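Local coordinates for lipoprotein (Colwellia psychrerythraea, PDB 3O0Y) that is of unknown function but is a putative bacterial lipoprotein of the DUF885 family, a mostly helical member of the Peptidase_MA clan, at residues L133-V138 / S285-D290; I543-Y546 / G551-L554; R114-E119 / G125-W130; Q304-G309 / K517-E522. All blocks are in the same frame, centred on the assembly; numbering follows the deposited sequence.

Interaction 1 of 4, residues L133-V138 / S285-D290; sequences LSPFIV and SVYYQD
Leu-133 and Tyr-287 both turn their CG away from their own backbone N, with chi1 of 178° and 179°. These torsions send the leucine branch and the phenol toward each other from the loop 133-138 and the helix 285-290. The ring of Tyr-287 reaches into the bend of the loop, where Leu-133 and Pro-135 meet its phenol end. Leu-133 comes obliquely to the ring with its CD2 branch, which lies 3.8 Å from Tyr-287 CE1. Pro-135 crosses the tyrosine at about a right angle, and its CB is 4.1 Å from Tyr-287 CZ. The hydroxyl end fits closely against the proline, with Tyr-287 OH 3.2 Å from Pro-135 CD. Leu-133 O lies 3.5 Å from Tyr-287 OH, and the two are not bonded. The contact is therefore buried apolar packing around one tyrosine. Pro-135 CB also sits 3.9 Å above the plane of the Phe-136 ring, over its centre. Trp-193 meets the Tyr-287 ring as well and donates from NE1 to Pro-135 O. The loop runs from strand 126-128, which Ser-134 joins by backbone bonding to Tyr-126, toward helix 144-154. Helix 284-296 packs against this loop, while helices 174-190 and 197-210 take the side chains further along it.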
loop_
_atom_site.group_PDB
_atom_site.type_symbol
_atom_site.label_atom_id
_atom_site.label_comp_id
_atom_site.label_asym_id
_atom_site.label_seq_id
_atom_site.Cartn_x
_atom_site.Cartn_y
_atom_site.Cartn_z
ATOM N N LEU A 133 -9.133 8.411 -3.435
ATOM C CA LEU A 133 -8.987 9.233 -4.623
ATOM C C LEU A 133 -7.517 9.287 -5.034
ATOM O O LEU A 133 -6.661 9.709 -4.245
ATOM C CB LEU A 133 -9.503 10.636 -4.400
ATOM C CG LEU A 133 -9.396 11.678 -5.542
ATOM C CD1 LEU A 133 -10.098 11.226 -6.827
ATOM C CD2 LEU A 133 -9.889 13.071 -5.035
ATOM N N SER A 134 -7.246 8.937 -6.295
ATOM C CA SER A 134 -5.900 8.880 -6.791
ATOM C C SER A 134 -5.867 9.755 -8.061
ATOM O O SER A 134 -6.711 9.610 -8.869
ATOM C CB SER A 134 -5.566 7.460 -7.107
ATOM O OG SER A 134 -5.615 6.659 -5.927
ATOM N N PRO A 135 -4.833 10.574 -8.224
ATOM C CA PRO A 135 -4.971 11.680 -9.229
ATOM C C PRO A 135 -4.741 11.313 -10.670
ATOM O O PRO A 135 -5.262 12.023 -11.564
ATOM C CB PRO A 135 -3.907 12.674 -8.769
ATOM C CG PRO A 135 -2.881 11.882 -8.009
ATOM C CD PRO A 135 -3.674 10.807 -7.310
ATOM N N PHE A 136 -3.949 10.284 -10.956
ATOM C CA PHE A 136 -3.522 9.991 -12.348
ATOM C C PHE A 136 -3.891 8.554 -12.730
ATOM O O PHE A 136 -3.259 7.579 -12.238
ATOM C CB PHE A 136 -2.048 10.252 -12.488
ATOM C CG PHE A 136 -1.648 11.661 -12.076
ATOM C CD1 PHE A 136 -2.251 12.776 -12.641
ATOM C CD2 PHE A 136 -0.716 11.864 -11.091
ATOM C CE1 PHE A 136 -1.923 14.041 -12.206
ATOM C CE2 PHE A 136 -0.385 13.162 -10.651
ATOM C CZ PHE A 136 -0.999 14.241 -11.214
ATOM N N ILE A 137 -4.953 8.427 -13.529
ATOM C CA ILE A 137 -5.503 7.088 -13.831
ATOM C C ILE A 137 -4.464 6.233 -14.539
ATOM O O ILE A 137 -4.448 5.023 -14.358
ATOM C CB ILE A 137 -6.862 7.164 -14.529
ATOM C CG1 ILE A 137 -7.547 5.815 -14.556
ATOM C CG2 ILE A 137 -6.705 7.858 -15.978
ATOM C CD1 ILE A 137 -9.033 5.870 -14.932
ATOM N N VAL A 138 -3.605 6.862 -15.355
ATOM C CA VAL A 138 -2.469 6.188 -15.948
ATOM C C VAL A 138 -1.200 6.851 -15.397
ATOM O O VAL A 138 -0.993 8.044 -15.478
ATOM C CB VAL A 138 -2.499 6.282 -17.495
ATOM C CG1 VAL A 138 -1.211 5.653 -18.118
ATOM C CG2 VAL A 138 -3.854 5.699 -18.081
ATOM N N SER A 285 -3.667 22.848 -4.661
ATOM C CA SER A 285 -3.394 23.038 -3.232
ATOM C C SER A 285 -4.525 22.571 -2.345
ATOM O O SER A 285 -4.334 21.986 -1.257
ATOM C CB SER A 285 -3.077 24.477 -2.890
ATOM O OG SER A 285 -4.281 25.253 -2.826
ATOM N N VAL A 286 -5.729 22.763 -2.853
ATOM C CA VAL A 286 -6.879 22.235 -2.180
ATOM C C VAL A 286 -6.896 20.715 -2.250
ATOM O O VAL A 286 -7.242 20.053 -1.268
ATOM C CB VAL A 286 -8.162 22.889 -2.808
ATOM C CG1 VAL A 286 -9.394 22.171 -2.290
ATOM C CG2 VAL A 286 -8.129 24.395 -2.484
ATOM N N TYR A 287 -6.553 20.150 -3.382
ATOM C CA TYR A 287 -6.396 18.714 -3.481
ATOM C C TYR A 287 -5.420 18.134 -2.440
ATOM O O TYR A 287 -5.731 17.145 -1.765
ATOM C CB TYR A 287 -5.927 18.344 -4.865
ATOM C CG TYR A 287 -5.721 16.857 -5.049
ATOM C CD1 TYR A 287 -6.723 16.045 -5.526
ATOM C CD2 TYR A 287 -4.576 16.255 -4.612
ATOM C CE1 TYR A 287 -6.525 14.667 -5.657
ATOM C CE2 TYR A 287 -4.393 14.908 -4.665
ATOM C CZ TYR A 287 -5.370 14.098 -5.181
ATOM O OH TYR A 287 -5.162 12.726 -5.273
ATOM N N TYR A 288 -4.270 18.808 -2.326
ATOM C CA TYR A 288 -3.227 18.345 -1.421
ATOM C C TYR A 288 -3.685 18.419 0.011
ATOM O O TYR A 288 -3.432 17.475 0.792
ATOM C CB TYR A 288 -1.920 19.125 -1.648
ATOM C CG TYR A 288 -0.750 18.526 -0.875
ATOM C CD1 TYR A 288 -0.376 17.196 -1.081
ATOM C CD2 TYR A 288 0.008 19.306 0.010
ATOM C CE1 TYR A 288 0.693 16.647 -0.371
ATOM C CE2 TYR A 288 1.099 18.765 0.668
ATOM C CZ TYR A 288 1.409 17.466 0.492
ATOM O OH TYR A 288 2.496 16.938 1.182
ATOM N N GLN A 289 -4.399 19.480 0.385
ATOM C CA GLN A 289 -4.912 19.559 1.765
ATOM C C GLN A 289 -5.882 18.376 2.083
ATOM O O GLN A 289 -5.850 17.751 3.168
ATOM C CB GLN A 289 -5.536 20.932 2.100
ATOM C CG GLN A 289 -5.731 21.143 3.626
ATOM C CD GLN A 289 -4.377 21.200 4.418
ATOM O OE1 GLN A 289 -4.100 20.465 5.450
ATOM N NE2 GLN A 289 -3.521 22.085 3.938
ATOM N N ASP A 290 -6.675 18.005 1.120
ATOM C CA ASP A 290 -7.496 16.788 1.215
ATOM C C ASP A 290 -6.692 15.499 1.305
ATOM O O ASP A 290 -6.997 14.645 2.134
ATOM C CB ASP A 290 -8.500 16.704 0.040
ATOM C CG ASP A 290 -9.389 15.442 0.138
ATOM O OD1 ASP A 290 -10.251 15.362 1.080
ATOM O OD2 ASP A 290 -9.094 14.483 -0.616
#

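Interaction 2 of 4, residues I543-Y546 / G551-L554; sequences IERY and GQAL. With SO4 (sulfate ion), chain D.
Arg-545 and Gln-552 meet beside an anion-binding pocket, where the end of helix 536-548 turns through a loop toward helix 555-574. The tight part is apolar. Tyr-546 offers one ring face to the methyl group of Ala-553 in a CH-pi contact, and Ala-553 CB lies 4.2 Å from the ring centroid. The ring atom nearest to Ala-553 CB is Tyr-546 CD1, at 3.8 Å. Both residues are buried, and the phenol OH of Tyr-546 accepts from Arg-507 NE. The other side is polar and looser, with water and ion filling in around the partly exposed arginine. The Arg-545 chain runs extended from CG to NE and carries its guanidinium to Gln-552. Arg-545 NH1 donates to Gln-552 OE1 over 2.9 Å, at an N-H...O angle of 155°. The guanidinium and amide planes are turned 43° apart, and the donor is tilted from the carbonyl plane. At the guanidinium edge a sulfate, probably from the crystallisation liquor, takes a short bond from Arg-545 NH2 to its O4, 2.7 Å, and a weak one from NH1. Arg-504, Arg-507 and Tyr-556 also bind this ion. Were Arg-545 a methionine, Gln-552 OE1 would probably lose its guanidinium donor and the sulfate one of its charged partners. A water links the two side chains a second time: it accepts from Arg-545 NE at 2.9 Å and donates to Gln-552 OE1 at 2.6 Å.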
loop_
_atom_site.group_PDB
_atom_site.type_symbol
_atom_site.label_atom_id
_atom_site.label_comp_id
_atom_site.label_asym_id
_atom_site.label_seq_id
_atom_site.Cartn_x
_atom_site.Cartn_y
_atom_site.Cartn_z
ATOM N N ILE A 543 11.011 9.392 -5.293
ATOM C CA ILE A 543 10.536 10.760 -5.584
ATOM C C ILE A 543 9.439 10.726 -6.685
ATOM O O ILE A 543 8.390 11.354 -6.548
ATOM C CB ILE A 543 11.718 11.709 -6.010
ATOM C CG1 ILE A 543 12.681 11.888 -4.840
ATOM C CG2 ILE A 543 11.147 13.079 -6.628
ATOM C CD1 ILE A 543 12.054 12.236 -3.468
ATOM N N GLU A 544 9.602 9.900 -7.723
ATOM C CA GLU A 544 8.553 9.791 -8.743
ATOM C C GLU A 544 7.249 9.158 -8.228
ATOM O O GLU A 544 6.165 9.509 -8.628
ATOM C CB GLU A 544 9.060 9.097 -10.013
ATOM C CG GLU A 544 10.249 9.951 -10.648
ATOM C CD GLU A 544 10.849 9.406 -11.911
ATOM O OE1 GLU A 544 10.307 8.404 -12.440
ATOM O OE2 GLU A 544 11.796 10.044 -12.445
ATOM N N ARG A 545 7.368 8.225 -7.301
ATOM C CA ARG A 545 6.219 7.675 -6.589
ATOM C C ARG A 545 5.486 8.827 -5.858
ATOM O O ARG A 545 4.257 8.915 -5.949
ATOM C CB ARG A 545 6.685 6.614 -5.563
ATOM C CG ARG A 545 5.729 6.339 -4.444
ATOM C CD ARG A 545 6.333 5.314 -3.471
ATOM N NE ARG A 545 5.662 5.339 -2.199
ATOM C CZ ARG A 545 5.919 4.470 -1.242
ATOM N NH1 ARG A 545 5.300 4.572 -0.098
ATOM N NH2 ARG A 545 6.832 3.527 -1.453
ATOM N N TYR A 546 6.216 9.657 -5.134
ATOM C CA TYR A 546 5.584 10.715 -4.292
ATOM C C TYR A 546 4.845 11.684 -5.175
ATOM O O TYR A 546 3.758 12.211 -4.843
ATOM C CB TYR A 546 6.577 11.455 -3.410
ATOM C CG TYR A 546 7.405 10.532 -2.527
ATOM C CD1 TYR A 546 6.976 9.286 -2.151
ATOM C CD2 TYR A 546 8.657 10.911 -2.149
ATOM C CE1 TYR A 546 7.810 8.472 -1.387
ATOM C CE2 TYR A 546 9.485 10.087 -1.380
ATOM C CZ TYR A 546 9.070 8.894 -1.044
ATOM O OH TYR A 546 9.980 8.101 -0.304
ATOM N N GLY A 551 0.706 12.930 -0.762
ATOM C CA GLY A 551 0.293 12.744 0.615
ATOM C C GLY A 551 0.496 11.376 1.207
ATOM O O GLY A 551 0.499 11.235 2.458
ATOM N N GLN A 552 0.589 10.359 0.371
ATOM C CA GLN A 552 0.652 8.958 0.809
ATOM C C GLN A 552 1.895 8.767 1.681
ATOM O O GLN A 552 1.798 8.036 2.692
ATOM C CB GLN A 552 0.561 7.919 -0.316
ATOM C CG GLN A 552 0.452 6.453 0.166
ATOM C CD GLN A 552 1.709 5.808 0.657
ATOM O OE1 GLN A 552 2.808 6.109 0.175
ATOM N NE2 GLN A 552 1.572 4.792 1.579
ATOM N N ALA A 553 2.996 9.440 1.360
ATOM C CA ALA A 553 4.245 9.275 2.080
ATOM C C ALA A 553 4.177 9.887 3.447
ATOM O O ALA A 553 5.089 9.683 4.261
ATOM C CB ALA A 553 5.440 9.967 1.306
ATOM N N LEU A 554 3.141 10.679 3.740
ATOM C CA LEU A 554 3.001 11.319 5.046
ATOM C C LEU A 554 2.501 10.363 6.156
ATOM O O LEU A 554 2.759 10.601 7.335
ATOM C CB LEU A 554 2.074 12.529 4.931
ATOM C CG LEU A 554 2.431 13.548 3.888
ATOM C CD1 LEU A 554 1.311 14.656 3.925
ATOM C CD2 LEU A 554 3.831 14.173 4.042
HETATM S S SO4 D . 7.090 1.426 2.042
HETATM O O1 SO4 D . 7.658 2.069 3.258
HETATM O O2 SO4 D . 7.629 0.110 1.942
HETATM O O3 SO4 D . 5.620 1.245 2.128
HETATM O O4 SO4 D . 7.257 2.278 0.895
HETATM O O HOH W 1 4.118 7.716 -1.457
#

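Interaction 3 of 4, residues R114-E119 / G125-W130; sequences RYFAGE and GYIDTW
Tyr-115 and Trp-130 make the hydrogen bond of this contact. The OH of Tyr-115 donates to the backbone O of Trp-130 over 2.6 Å. The donor lies in the carbonyl plane on a lone pair, with a C=O...donor angle of 133°. Tyr-115 reaches it because its CG stands opposite the backbone N, chi1 175°, which carries the ring out from the helix. The acceptor end is shaped by Asp-128. Asp-128 OD2 accepts from Trp-130 N at 2.9 Å, an Asx turn, and also from Met-131 N. Its OD1 accepts from the hydroxyl of Tyr-126. This is a helix-loop-strand connection: helix 100-117 ends, and after a short loop strand 126-128 runs past its last turn. Gly-118 makes the exit with a positive phi. A CB on it would come tightly against Ile-127 CD1. Packing fills the rest. Ile-127 points at the helix end and wraps Phe-116 O, with Ile-127 CG1 and CG2 each 3.2 Å from that oxygen and CD1 only slightly farther. This carbonyl oxygen is buried and has no hydrogen-bond partner. Phe-116 turns its ring edge to the backbone carbonyls of Asp-128 and Thr-129, at and just past the strand end. Phe-116 CE1 lies 3.3 Å from Thr-129 O and 3.7 Å from Asp-128 O, while CD1 touches Ile-127 CG2 at 4.0 Å. One face of the Phe-116 ring carries Tyr-115 CD2, 3.7 Å above the plane and offset toward the rim. Leu-83 of helix 73-92 also touches Phe-116.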
loop_
_atom_site.group_PDB
_atom_site.type_symbol
_atom_site.label_atom_id
_atom_site.label_comp_id
_atom_site.label_asym_id
_atom_site.label_seq_id
_atom_site.Cartn_x
_atom_site.Cartn_y
_atom_site.Cartn_z
ATOM N N ARG A 114 -16.855 8.138 2.656
ATOM C CA ARG A 114 -16.351 9.433 2.127
ATOM C C ARG A 114 -14.926 9.298 1.522
ATOM O O ARG A 114 -14.632 9.890 0.504
ATOM C CB ARG A 114 -16.331 10.503 3.209
ATOM C CG ARG A 114 -15.523 11.770 2.945
ATOM C CD ARG A 114 -15.931 12.603 1.721
ATOM N NE ARG A 114 -15.013 13.737 1.583
ATOM C CZ ARG A 114 -13.770 13.654 1.113
ATOM N NH1 ARG A 114 -13.287 12.468 0.658
ATOM N NH2 ARG A 114 -13.022 14.737 1.126
ATOM N N TYR A 115 -14.101 8.461 2.116
ATOM C CA TYR A 115 -12.762 8.228 1.602
ATOM C C TYR A 115 -12.864 7.621 0.205
ATOM O O TYR A 115 -12.210 8.090 -0.717
ATOM C CB TYR A 115 -12.049 7.243 2.508
ATOM C CG TYR A 115 -10.694 6.781 2.069
ATOM C CD1 TYR A 115 -9.597 7.603 2.176
ATOM C CD2 TYR A 115 -10.481 5.468 1.626
ATOM C CE1 TYR A 115 -8.330 7.153 1.900
ATOM C CE2 TYR A 115 -9.197 5.006 1.363
ATOM C CZ TYR A 115 -8.134 5.858 1.481
ATOM O OH TYR A 115 -6.879 5.425 1.253
ATOM N N PHE A 116 -13.748 6.668 -0.006
ATOM C CA PHE A 116 -13.931 6.081 -1.350
ATOM C C PHE A 116 -14.770 6.918 -2.313
ATOM O O PHE A 116 -14.656 6.698 -3.471
ATOM C CB PHE A 116 -14.505 4.730 -1.256
ATOM C CG PHE A 116 -13.589 3.720 -0.611
ATOM C CD1 PHE A 116 -12.311 3.469 -1.172
ATOM C CD2 PHE A 116 -13.951 3.073 0.553
ATOM C CE1 PHE A 116 -11.414 2.588 -0.518
ATOM C CE2 PHE A 116 -13.132 2.183 1.169
ATOM C CZ PHE A 116 -11.842 1.934 0.637
ATOM N N ALA A 117 -15.555 7.873 -1.812
ATOM C CA ALA A 117 -16.202 8.851 -2.686
ATOM C C ALA A 117 -15.212 9.859 -3.230
ATOM O O ALA A 117 -15.490 10.472 -4.262
ATOM C CB ALA A 117 -17.381 9.621 -1.939
ATOM N N GLY A 118 -14.145 10.158 -2.485
ATOM C CA GLY A 118 -13.199 11.183 -2.884
ATOM C C GLY A 118 -13.720 12.573 -2.558
ATOM O O GLY A 118 -14.898 12.758 -2.262
ATOM N N GLU A 119 -12.838 13.531 -2.663
ATOM C CA GLU A 119 -13.164 14.925 -2.409
ATOM C C GLU A 119 -14.284 15.330 -3.374
ATOM O O GLU A 119 -14.149 15.176 -4.592
ATOM C CB GLU A 119 -11.918 15.748 -2.643
ATOM C CG GLU A 119 -11.729 16.952 -1.750
ATOM C CD GLU A 119 -12.509 18.200 -2.152
ATOM O OE1 GLU A 119 -13.441 18.119 -2.944
ATOM O OE2 GLU A 119 -12.162 19.311 -1.679
ATOM N N GLY A 125 -9.219 11.902 -11.753
ATOM C CA GLY A 125 -8.605 10.696 -11.226
ATOM C C GLY A 125 -9.495 9.475 -11.202
ATOM O O GLY A 125 -10.431 9.347 -12.000
ATOM N N TYR A 126 -9.258 8.595 -10.234
ATOM C CA TYR A 126 -10.034 7.371 -10.133
ATOM C C TYR A 126 -9.998 6.968 -8.673
ATOM O O TYR A 126 -9.080 7.362 -7.978
ATOM C CB TYR A 126 -9.467 6.241 -11.022
ATOM C CG TYR A 126 -8.172 5.622 -10.505
ATOM C CD1 TYR A 126 -8.184 4.472 -9.740
ATOM C CD2 TYR A 126 -6.952 6.282 -10.648
ATOM C CE1 TYR A 126 -7.010 3.931 -9.239
ATOM C CE2 TYR A 126 -5.751 5.712 -10.150
ATOM C CZ TYR A 126 -5.807 4.571 -9.401
ATOM O OH TYR A 126 -4.652 4.041 -8.798
ATOM N N ILE A 127 -11.008 6.212 -8.224
ATOM C CA ILE A 127 -11.054 5.681 -6.841
ATOM C C ILE A 127 -10.315 4.365 -6.739
ATOM O O ILE A 127 -10.615 3.411 -7.470
ATOM C CB ILE A 127 -12.479 5.470 -6.332
ATOM C CG1 ILE A 127 -13.295 6.788 -6.394
ATOM C CG2 ILE A 127 -12.468 4.889 -4.914
ATOM C CD1 ILE A 127 -12.586 7.991 -5.706
ATOM N N ASP A 128 -9.267 4.366 -5.936
ATOM C CA ASP A 128 -8.452 3.201 -5.678
ATOM C C ASP A 128 -8.959 2.528 -4.356
ATOM O O ASP A 128 -9.153 3.210 -3.323
ATOM C CB ASP A 128 -6.960 3.667 -5.609
ATOM C CG ASP A 128 -5.995 2.520 -5.580
ATOM O OD1 ASP A 128 -5.440 2.219 -6.668
ATOM O OD2 ASP A 128 -5.842 1.892 -4.496
ATOM N N THR A 129 -9.135 1.197 -4.357
ATOM C CA THR A 129 -9.621 0.534 -3.169
ATOM C C THR A 129 -8.638 0.550 -2.034
ATOM O O THR A 129 -9.053 0.269 -0.897
ATOM C CB THR A 129 -10.058 -0.920 -3.403
ATOM O OG1 THR A 129 -8.951 -1.665 -3.926
ATOM C CG2 THR A 129 -11.302 -0.961 -4.458
ATOM N N TRP A 130 -7.378 0.915 -2.291
ATOM C CA TRP A 130 -6.395 1.163 -1.216
ATOM C C TRP A 130 -6.251 2.645 -0.895
ATOM O O TRP A 130 -6.421 3.044 0.253
ATOM C CB TRP A 130 -5.043 0.505 -1.582
ATOM C CG TRP A 130 -3.864 1.085 -0.912
ATOM C CD1 TRP A 130 -3.576 0.973 0.444
ATOM C CD2 TRP A 130 -2.795 1.824 -1.494
ATOM N NE1 TRP A 130 -2.411 1.633 0.725
ATOM C CE2 TRP A 130 -1.922 2.187 -0.446
ATOM C CE3 TRP A 130 -2.496 2.251 -2.805
ATOM C CZ2 TRP A 130 -0.766 2.930 -0.671
ATOM C CZ3 TRP A 130 -1.351 3.009 -3.018
ATOM C CH2 TRP A 130 -0.484 3.280 -1.972
#

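Interaction 4 of 4, residues Q304-G309 / K517-E522; sequences QIHQIG and KRWTRE
His-306 touches both Lys-517 and Trp-519, and its ring is the centre of the contact. The histidine reaches them with its CG anti to the backbone N, chi1 -161°. Lys-517 lies over one face of the imidazole with its CG. Its chain then bends at chi2 and chi4, which brings Lys-517 NZ back to 3.7 Å from His-306 CB. Trp-519 comes to the edge of the imidazole with CZ2, close to the ring plane. The imidazole and the six-membered ring of the tryptophan have centroids 5.7 Å apart and planes at 82°. Cutting His-306 back to an alanine would probably open a gap below the lysine chain and leave Trp-519 without its aromatic neighbour. The contact joins helix 302-326 to the connection between helix 491-515 and helix 521-532. Thr-520 is the N-cap of the next helix, its OG1 accepting from Gln-523 N. Helix 491-515 lies under the join: Val-509 touches both His-306 and Trp-519, and Thr-512 also touches the histidine. Tyr-527 meets the tryptophan edge-to-face, and Trp-519 is tied to Gly-513 through the backbone. Lys-517, Trp-519 and His-306 also touch a crystal neighbour, so their outer parts may be influenced by the lattice. At the start of helix 521-532, Arg-521 NH2 forms a salt bridge with Glu-522 OE2 at 3.0 Å, and the NE of Arg-521 pairs with Glu-544 OE2 on helix 536-548.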
loop_
_atom_site.group_PDB
_atom_site.type_symbol
_atom_site.label_atom_id
_atom_site.label_comp_id
_atom_site.label_asym_id
_atom_site.label_seq_id
_atom_site.Cartn_x
_atom_site.Cartn_y
_atom_site.Cartn_z
ATOM N N GLN A 304 3.577 23.043 8.658
ATOM C CA GLN A 304 3.802 22.380 9.950
ATOM C C GLN A 304 4.354 20.945 9.798
ATOM O O GLN A 304 5.180 20.526 10.620
ATOM C CB GLN A 304 2.521 22.348 10.725
ATOM C CG GLN A 304 2.069 23.754 11.189
ATOM C CD GLN A 304 0.636 23.762 11.765
ATOM O OE1 GLN A 304 -0.300 23.262 11.153
ATOM N NE2 GLN A 304 0.485 24.318 12.973
ATOM N N ILE A 305 3.820 20.221 8.817
ATOM C CA ILE A 305 4.247 18.847 8.552
ATOM C C ILE A 305 5.713 18.845 8.087
ATOM O O ILE A 305 6.513 18.045 8.529
ATOM C CB ILE A 305 3.310 18.142 7.543
ATOM C CG1 ILE A 305 1.907 18.031 8.163
ATOM C CG2 ILE A 305 3.882 16.712 7.176
ATOM C CD1 ILE A 305 0.806 17.652 7.181
ATOM N N HIS A 306 6.043 19.769 7.185
ATOM C CA HIS A 306 7.445 19.943 6.722
ATOM C C HIS A 306 8.382 20.149 7.854
ATOM O O HIS A 306 9.415 19.520 7.935
ATOM C CB HIS A 306 7.478 21.131 5.716
ATOM C CG HIS A 306 8.683 21.164 4.822
ATOM N ND1 HIS A 306 9.760 22.003 5.046
ATOM C CD2 HIS A 306 8.967 20.488 3.689
ATOM C CE1 HIS A 306 10.661 21.827 4.080
ATOM N NE2 HIS A 306 10.184 20.939 3.226
ATOM N N GLN A 307 7.987 21.002 8.814
ATOM C CA GLN A 307 8.826 21.276 9.977
ATOM C C GLN A 307 8.944 20.101 10.904
ATOM O O GLN A 307 10.035 19.872 11.451
ATOM C CB GLN A 307 8.296 22.479 10.773
ATOM C CG GLN A 307 9.193 22.986 11.840
ATOM C CD GLN A 307 10.505 23.521 11.275
ATOM O OE1 GLN A 307 10.487 24.336 10.355
ATOM N NE2 GLN A 307 11.624 22.957 11.694
ATOM N N ILE A 308 7.879 19.319 11.057
ATOM C CA ILE A 308 7.973 18.121 11.856
ATOM C C ILE A 308 8.981 17.175 11.180
ATOM O O ILE A 308 9.831 16.564 11.858
ATOM C CB ILE A 308 6.627 17.413 11.982
ATOM C CG1 ILE A 308 5.660 18.252 12.845
ATOM C CG2 ILE A 308 6.852 15.990 12.505
ATOM C CD1 ILE A 308 4.195 17.712 12.706
ATOM N N GLY A 309 8.922 17.083 9.858
ATOM C CA GLY A 309 9.918 16.335 9.109
ATOM C C GLY A 309 11.352 16.797 9.353
ATOM O O GLY A 309 12.248 15.995 9.648
ATOM N N LYS A 517 5.798 23.287 -1.259
ATOM C CA LYS A 517 6.911 24.233 -1.344
ATOM C C LYS A 517 7.489 24.372 -2.743
ATOM O O LYS A 517 8.418 25.156 -2.939
ATOM C CB LYS A 517 7.998 23.887 -0.352
ATOM C CG LYS A 517 7.559 23.764 1.061
ATOM C CD LYS A 517 6.983 25.014 1.635
ATOM C CE LYS A 517 6.687 24.749 3.125
ATOM N NZ LYS A 517 5.865 23.439 3.292
ATOM N N ARG A 518 6.964 23.588 -3.689
ATOM C CA ARG A 518 7.321 23.636 -5.110
ATOM C C ARG A 518 8.778 23.235 -5.352
ATOM O O ARG A 518 9.374 23.642 -6.313
ATOM C CB ARG A 518 7.027 25.044 -5.666
ATOM C CG ARG A 518 5.559 25.426 -5.423
ATOM C CD ARG A 518 5.238 26.756 -6.129
ATOM N NE ARG A 518 3.847 27.108 -5.871
ATOM C CZ ARG A 518 3.194 28.081 -6.493
ATOM N NH1 ARG A 518 3.820 28.833 -7.402
ATOM N NH2 ARG A 518 1.915 28.296 -6.203
ATOM N N TRP A 519 9.323 22.352 -4.507
ATOM C CA TRP A 519 10.578 21.716 -4.834
ATOM C C TRP A 519 10.473 20.988 -6.172
ATOM O O TRP A 519 9.482 20.376 -6.479
ATOM C CB TRP A 519 10.978 20.673 -3.776
ATOM C CG TRP A 519 11.334 21.167 -2.457
ATOM C CD1 TRP A 519 10.981 22.348 -1.837
ATOM C CD2 TRP A 519 12.099 20.441 -1.498
ATOM N NE1 TRP A 519 11.474 22.380 -0.570
ATOM C CE2 TRP A 519 12.148 21.200 -0.332
ATOM C CE3 TRP A 519 12.763 19.225 -1.539
ATOM C CZ2 TRP A 519 12.864 20.792 0.768
ATOM C CZ3 TRP A 519 13.446 18.803 -0.421
ATOM C CH2 TRP A 519 13.490 19.564 0.697
ATOM N N THR A 520 11.545 21.009 -6.967
ATOM C CA THR A 520 11.602 20.228 -8.180
ATOM C C THR A 520 11.908 18.761 -7.808
ATOM O O THR A 520 12.440 18.465 -6.733
ATOM C CB THR A 520 12.719 20.779 -9.099
ATOM O OG1 THR A 520 13.973 20.564 -8.447
ATOM C CG2 THR A 520 12.494 22.278 -9.366
ATOM N N ARG A 521 11.657 17.879 -8.763
ATOM C CA ARG A 521 12.073 16.491 -8.697
ATOM C C ARG A 521 13.562 16.373 -8.343
ATOM O O ARG A 521 13.961 15.628 -7.440
ATOM C CB ARG A 521 11.716 15.793 -10.005
ATOM C CG ARG A 521 12.309 14.463 -10.223
ATOM C CD ARG A 521 12.138 14.026 -11.658
ATOM N NE ARG A 521 12.775 12.747 -11.952
ATOM C CZ ARG A 521 14.068 12.555 -12.232
ATOM N NH1 ARG A 521 14.497 11.329 -12.410
ATOM N NH2 ARG A 521 14.921 13.553 -12.334
ATOM N N GLU A 522 14.358 17.181 -8.978
ATOM C CA GLU A 522 15.810 17.044 -8.811
ATOM C C GLU A 522 16.267 17.492 -7.447
ATOM O O GLU A 522 17.126 16.861 -6.877
ATOM C CB GLU A 522 16.528 17.834 -9.895
ATOM C CG GLU A 522 16.310 17.262 -11.343
ATOM C CD GLU A 522 14.890 17.441 -11.888
ATOM O OE1 GLU A 522 14.181 18.461 -11.584
ATOM O OE2 GLU A 522 14.465 16.484 -12.612
#

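In the fold
Interactions 1, 2 and 3 are buried, while interaction 4 lies at the surface, its centre about 22 Å from the centre of the chain. Interaction 1 is purely apolar; interactions 2 and 3 each add a hydrogen bond to their packing, and interaction 2 also holds water and sulfate. Interaction 4 gathers a lysine and a tryptophan round a histidine. Helix 284-296 connects the buried three: Asp-290 of interaction 1 makes a salt bridge with Arg-114 of interaction 3, and Tyr-288 packs on Gly-551 and Leu-554 of interaction 2. Helices 521-532 and 536-548 follow each other and are joined by the Arg-521 to Glu-544 salt bridge, which links interactions 4 and 2. Interactions 3 and 4 stay apart, their nearest atoms about 15 Å from each other.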